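PDB 3HX6: type IV pilus biogenesis factor PilY1, which primes type IV pilus assembly, supports twitching motility and host-cell adhesion, and probably counters PilT-driven pilus retraction in a calcium-dependent way. Local coordinates for residues Gly446-Glu451 with Gln463-Asn468; Phe347-Tyr352 with Arg364-Tyr369. The protein carries 3 engineered substitutions. One frame throughout, in Å; residues are numbered along the deposited sequence.

Interaction 1: residues Gly446-Glu451 with Gln463-Asn468; sequences GEMLIE and QTITPN
The side chains of Glu-451 and Gln-463 lie side by side, pointing the same way, with the carboxylate and amide planes turned 57° apart. They touch through the methylene of the glutamate, Glu-451 CG lying 3.9 Å from Gln-463 OE1, while the carboxylate leads away from the strand. At the far end, the long side chain of Glu-447 crosses Thr-464 at about a right angle. CG is anti to the backbone N (chi1 180°) and the chain stays extended, which carries the carboxylate past Thr-464: OE1 forms a salt bridge with Arg-413 and OE2 a hydrogen bond with the hydroxyl of Tyr-481, so this buried charge is satisfied on both oxygens. Thr-466 OG1 sits 3.3 Å from Glu-447 CB, against the aliphatic part of that chain. The ring of Pro-467 brings CD to 3.4 Å from Gly-446 O.

Between these ends the backbones make a single antiparallel bridge, the hydrogen-bonded pair Met-448 and Ile-465. Met-448 N donates to Ile-465 O at 2.9 Å, and Ile-465 N returns a nearly straight bond of 2.8 Å to Met-448 O. Beside the bridge the side chains of Met-448 and Ile-465 lie alongside each other and point the same way, Met-448 CG being 3.9 Å from Ile-465 CG2. Further along, the backbones diverge and a water bridges them, donating to Glu-451 O and accepting from Gln-463 N, each at 2.8 Å.

In the fold, this contact lays the loop that follows strand 433-437 against strand 459-466. The other edge of that strand is taken by strand 477-483, through backbone bonds of Thr-464 and Thr-466 to Trp-479 and Ser-477, while Tyr-135 of helix 130-137 packs on Ile-450 and Glu-451.

Interaction 2: residues Phe347-Tyr352 with Arg364-Tyr369; sequences FGTGKY and RAQTLY
Thr-349 OG1 is gripped by two partners: it donates to Gln-366 OE1 at 2.7 Å and accepts from Thr-367 N at 2.8 Å, the latter bond close to straight (167°). Thr-349 comes directly after strand 343-348, whose antiparallel neighbour, 367-373, holds Thr-367; both belong to the beta-propeller domain of PilY1. With OG1 set between the backbone N and the carbonyl carbon (chi1 65°), the hydroxyl stands in for a main-chain acceptor and carries the pairing past the strand end. Gln-366 bends at chi2 to bring OE1 to the hydroxyl, which lies tilted from the amide plane.

The main chain continues the pairing. Thr-349 N bonds to Thr-367 O, and Phe-347 and Tyr-369 form a hydrogen-bonded pair whose shorter link, Tyr-369 N to Phe-347 O, measures 2.7 Å. On the side of the sheet where these two side chains lie, Tyr-369 CB rests over one face of the phenyl ring, 3.6 Å from Phe-347 CZ, in a CH-pi contact. The two rings are inclined by only 25° but are slid so far apart, with centroids 5.4 Å from each other, that they barely overlap. The tyrosine ring is bordered by threonine methyls: Thr-349 CG2 sits in plane at its edge, 3.9 Å from Tyr-369 CE1, and Thr-367 CG2 lies over a face. Its hydroxyl is held by Gln-326 and Arg-389, and Thr-367 OG1 by Asp-437 and Gln-326.

On the opposite side of the sheet Leu-368 CD1 leans across Gly-348, in a non-hydrogen-bonded pair where the chains come very near: Gly-348 CA is just 3.1 Å from Thr-367 O, a CA-H...O contact.

Interactions 1 and 2 are neighbours, their centres about 8 Å apart, and both reach the same mixed sheet. Interaction 2 closes first along the chain, and the loop carrying 446-451 then returns to lie against it. A probable hydrogen bond joins them, Leu-449 N to Thr-349 O at 2.9 Å, so segment 446-451 is held by strand 459-466 and, through Thr-349, by the residue that follows strand 343-348. Packing adds to this: Leu-449 CD2 comes to 3.3 Å from Gly-348 CA, and Glu-447 O to 3.2 Å from Gln-366 CB. Both contacts are buried and lie away from the calcium site of Asp-258, Asn-260, Asp-262, Val-264 and Asp-266.

Interaction 1: residues Gly446-Glu451 with Gln463-Asn468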
# COMPACT_ATOMS: atom_id res chain seq x y z
N GLY A 446 -3.62 35.17 -10.88
CA GLY A 446 -2.32 34.70 -11.31
C GLY A 446 -2.07 33.26 -10.89
O GLY A 446 -0.93 32.85 -10.70
N GLU A 447 -3.14 32.49 -10.73
CA GLU A 447 -3.00 31.09 -10.35
C GLU A 447 -2.36 30.40 -11.54
O GLU A 447 -2.72 30.65 -12.69
CB GLU A 447 -4.37 30.47 -10.05
CG GLU A 447 -4.33 28.99 -9.65
CD GLU A 447 -5.71 28.45 -9.29
OE1 GLU A 447 -6.69 29.21 -9.40
OE2 GLU A 447 -5.82 27.27 -8.90
N MET A 448 -1.38 29.53 -11.29
CA MET A 448 -0.73 28.84 -12.39
C MET A 448 -0.27 27.44 -12.04
O MET A 448 -0.23 27.05 -10.88
CB MET A 448 0.45 29.67 -12.89
CG MET A 448 1.40 30.10 -11.79
SD MET A 448 2.73 31.14 -12.40
CE MET A 448 4.06 30.54 -11.41
N LEU A 449 0.07 26.68 -13.08
CA LEU A 449 0.55 25.31 -12.91
C LEU A 449 2.05 25.23 -13.15
O LEU A 449 2.52 25.57 -14.24
CB LEU A 449 -0.14 24.37 -13.90
CG LEU A 449 0.25 22.90 -13.71
CD1 LEU A 449 -0.54 22.36 -12.55
CD2 LEU A 449 -0.03 22.09 -14.97
N ILE A 450 2.82 24.81 -12.15
CA ILE A 450 4.25 24.64 -12.39
C ILE A 450 4.71 23.24 -11.98
O ILE A 450 5.77 22.79 -12.42
CB ILE A 450 5.14 25.72 -11.68
CG1 ILE A 450 5.29 25.41 -10.20
CG2 ILE A 450 4.55 27.11 -11.92
CD1 ILE A 450 4.09 25.71 -9.37
N GLU A 451 3.91 22.54 -11.18
CA GLU A 451 4.24 21.19 -10.71
C GLU A 451 3.59 20.12 -11.59
O GLU A 451 2.49 20.32 -12.12
CB GLU A 451 3.76 20.98 -9.27
CG GLU A 451 4.42 21.89 -8.25
CD GLU A 451 5.89 21.57 -8.07
OE1 GLU A 451 6.20 20.41 -7.73
OE2 GLU A 451 6.73 22.48 -8.26
N GLN A 463 -1.77 20.30 -8.78
CA GLN A 463 -1.65 21.31 -7.76
C GLN A 463 -1.21 22.59 -8.42
O GLN A 463 -0.25 22.62 -9.18
CB GLN A 463 -0.60 20.91 -6.72
CG GLN A 463 -0.46 21.92 -5.59
CD GLN A 463 0.77 21.66 -4.75
OE1 GLN A 463 1.91 21.83 -5.21
NE2 GLN A 463 0.56 21.26 -3.51
N THR A 464 -1.93 23.66 -8.12
CA THR A 464 -1.61 24.95 -8.69
C THR A 464 -1.01 25.85 -7.62
O THR A 464 -1.15 25.59 -6.42
CB THR A 464 -2.85 25.62 -9.22
OG1 THR A 464 -2.49 26.79 -9.95
CG2 THR A 464 -3.74 26.01 -8.07
N ILE A 465 -0.36 26.92 -8.05
CA ILE A 465 0.21 27.86 -7.11
C ILE A 465 -0.25 29.27 -7.47
O ILE A 465 -0.32 29.64 -8.64
CB ILE A 465 1.76 27.79 -7.10
CG1 ILE A 465 2.31 28.68 -5.98
CG2 ILE A 465 2.32 28.21 -8.45
CD1 ILE A 465 3.80 28.57 -5.78
N THR A 466 -0.60 30.03 -6.45
CA THR A 466 -1.06 31.39 -6.65
C THR A 466 -0.17 32.31 -5.82
O THR A 466 -0.29 32.37 -4.60
CB THR A 466 -2.52 31.57 -6.19
OG1 THR A 466 -3.36 30.68 -6.93
CG2 THR A 466 -2.98 33.01 -6.42
N PRO A 467 0.75 33.03 -6.49
CA PRO A 467 1.65 33.95 -5.80
C PRO A 467 0.86 35.02 -5.06
O PRO A 467 -0.05 35.63 -5.64
CB PRO A 467 2.47 34.55 -6.95
CG PRO A 467 2.47 33.46 -7.98
CD PRO A 467 1.04 32.97 -7.93
N ASN A 468 1.18 35.25 -3.79
CA ASN A 468 0.48 36.27 -3.01
C ASN A 468 1.31 37.54 -2.97
O ASN A 468 2.38 37.57 -2.36
CB ASN A 468 0.22 35.79 -1.58
CG ASN A 468 -0.51 34.47 -1.51
OD1 ASN A 468 -1.39 34.18 -2.34
ND2 ASN A 468 -0.16 33.65 -0.52
O HOH W 1 0.32 19.60 -10.44

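Interaction 2: residues Phe347-Tyr352 with Arg364-Tyr369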
# COMPACT_ATOMS: atom_id res chain seq x y z
N PHE A 347 -2.12 19.37 -20.05
CA PHE A 347 -1.02 20.25 -19.65
C PHE A 347 -1.56 21.58 -19.17
O PHE A 347 -2.61 22.04 -19.62
CB PHE A 347 -0.05 20.46 -20.82
CG PHE A 347 -0.72 20.90 -22.10
CD1 PHE A 347 -1.39 19.98 -22.89
CD2 PHE A 347 -0.70 22.23 -22.49
CE1 PHE A 347 -2.02 20.38 -24.08
CE2 PHE A 347 -1.33 22.64 -23.67
CZ PHE A 347 -1.98 21.71 -24.46
N GLY A 348 -0.85 22.19 -18.23
CA GLY A 348 -1.26 23.47 -17.68
C GLY A 348 -0.19 24.51 -17.92
O GLY A 348 0.98 24.17 -18.14
N THR A 349 -0.56 25.78 -17.87
CA THR A 349 0.41 26.82 -18.14
C THR A 349 0.86 27.55 -16.89
O THR A 349 0.18 27.54 -15.86
CB THR A 349 -0.15 27.83 -19.17
OG1 THR A 349 -1.28 28.51 -18.60
CG2 THR A 349 -0.60 27.09 -20.43
N GLY A 350 2.03 28.19 -16.99
CA GLY A 350 2.59 28.93 -15.88
C GLY A 350 4.11 28.94 -15.97
O GLY A 350 4.70 28.13 -16.68
N LYS A 351 4.73 29.88 -15.27
CA LYS A 351 6.19 29.98 -15.24
C LYS A 351 6.53 30.65 -13.92
O LYS A 351 5.86 31.58 -13.49
CB LYS A 351 6.72 30.76 -16.46
CG LYS A 351 6.66 32.26 -16.41
CD LYS A 351 7.18 32.83 -17.74
CE LYS A 351 7.41 34.33 -17.69
NZ LYS A 351 8.58 34.68 -16.84
N TYR A 352 7.59 30.16 -13.28
CA TYR A 352 7.96 30.64 -11.96
C TYR A 352 9.47 30.70 -11.73
O TYR A 352 9.90 30.91 -10.60
CB TYR A 352 7.35 29.67 -10.95
CG TYR A 352 7.08 30.18 -9.55
CD1 TYR A 352 7.18 29.32 -8.47
CD2 TYR A 352 6.65 31.49 -9.32
CE1 TYR A 352 6.85 29.73 -7.18
CE2 TYR A 352 6.32 31.91 -8.03
CZ TYR A 352 6.42 31.02 -6.97
OH TYR A 352 6.09 31.40 -5.69
N ARG A 364 -3.85 38.20 -16.92
CA ARG A 364 -4.43 37.11 -17.71
C ARG A 364 -4.50 35.85 -16.87
O ARG A 364 -3.84 35.73 -15.84
CB ARG A 364 -3.56 36.86 -18.95
CG ARG A 364 -2.14 37.42 -18.81
CD ARG A 364 -1.07 36.36 -18.90
NE ARG A 364 -1.14 35.69 -20.18
CZ ARG A 364 -0.16 34.98 -20.73
NH1 ARG A 364 1.00 34.83 -20.10
NH2 ARG A 364 -0.36 34.42 -21.91
N ALA A 365 -5.31 34.90 -17.33
CA ALA A 365 -5.46 33.64 -16.64
C ALA A 365 -4.54 32.59 -17.23
O ALA A 365 -4.24 32.62 -18.43
CB ALA A 365 -6.90 33.16 -16.75
N GLN A 366 -4.06 31.68 -16.39
CA GLN A 366 -3.25 30.58 -16.84
C GLN A 366 -4.31 29.51 -17.11
O GLN A 366 -5.44 29.65 -16.65
CB GLN A 366 -2.24 30.15 -15.77
CG GLN A 366 -1.12 31.16 -15.58
CD GLN A 366 -0.50 31.59 -16.90
OE1 GLN A 366 -0.11 30.76 -17.73
NE2 GLN A 366 -0.40 32.90 -17.10
N THR A 367 -3.95 28.45 -17.82
CA THR A 367 -4.97 27.48 -18.19
C THR A 367 -4.54 26.02 -18.14
O THR A 367 -3.36 25.70 -18.27
CB THR A 367 -5.44 27.80 -19.64
OG1 THR A 367 -5.74 29.20 -19.74
CG2 THR A 367 -6.65 26.98 -20.02
N LEU A 368 -5.53 25.14 -17.95
CA LEU A 368 -5.30 23.70 -17.96
C LEU A 368 -5.96 23.23 -19.25
O LEU A 368 -7.12 23.55 -19.51
CB LEU A 368 -5.99 23.00 -16.78
CG LEU A 368 -5.68 21.50 -16.74
CD1 LEU A 368 -4.17 21.29 -16.55
CD2 LEU A 368 -6.47 20.83 -15.60
N TYR A 369 -5.21 22.49 -20.07
CA TYR A 369 -5.73 22.01 -21.34
C TYR A 369 -5.75 20.50 -21.44
O TYR A 369 -4.92 19.81 -20.84
CB TYR A 369 -4.88 22.52 -22.52
CG TYR A 369 -4.87 24.01 -22.71
CD1 TYR A 369 -3.87 24.80 -22.13
CD2 TYR A 369 -5.86 24.65 -23.47
CE1 TYR A 369 -3.85 26.18 -22.31
CE2 TYR A 369 -5.85 26.03 -23.65
CZ TYR A 369 -4.85 26.79 -23.07
OH TYR A 369 -4.83 28.15 -23.25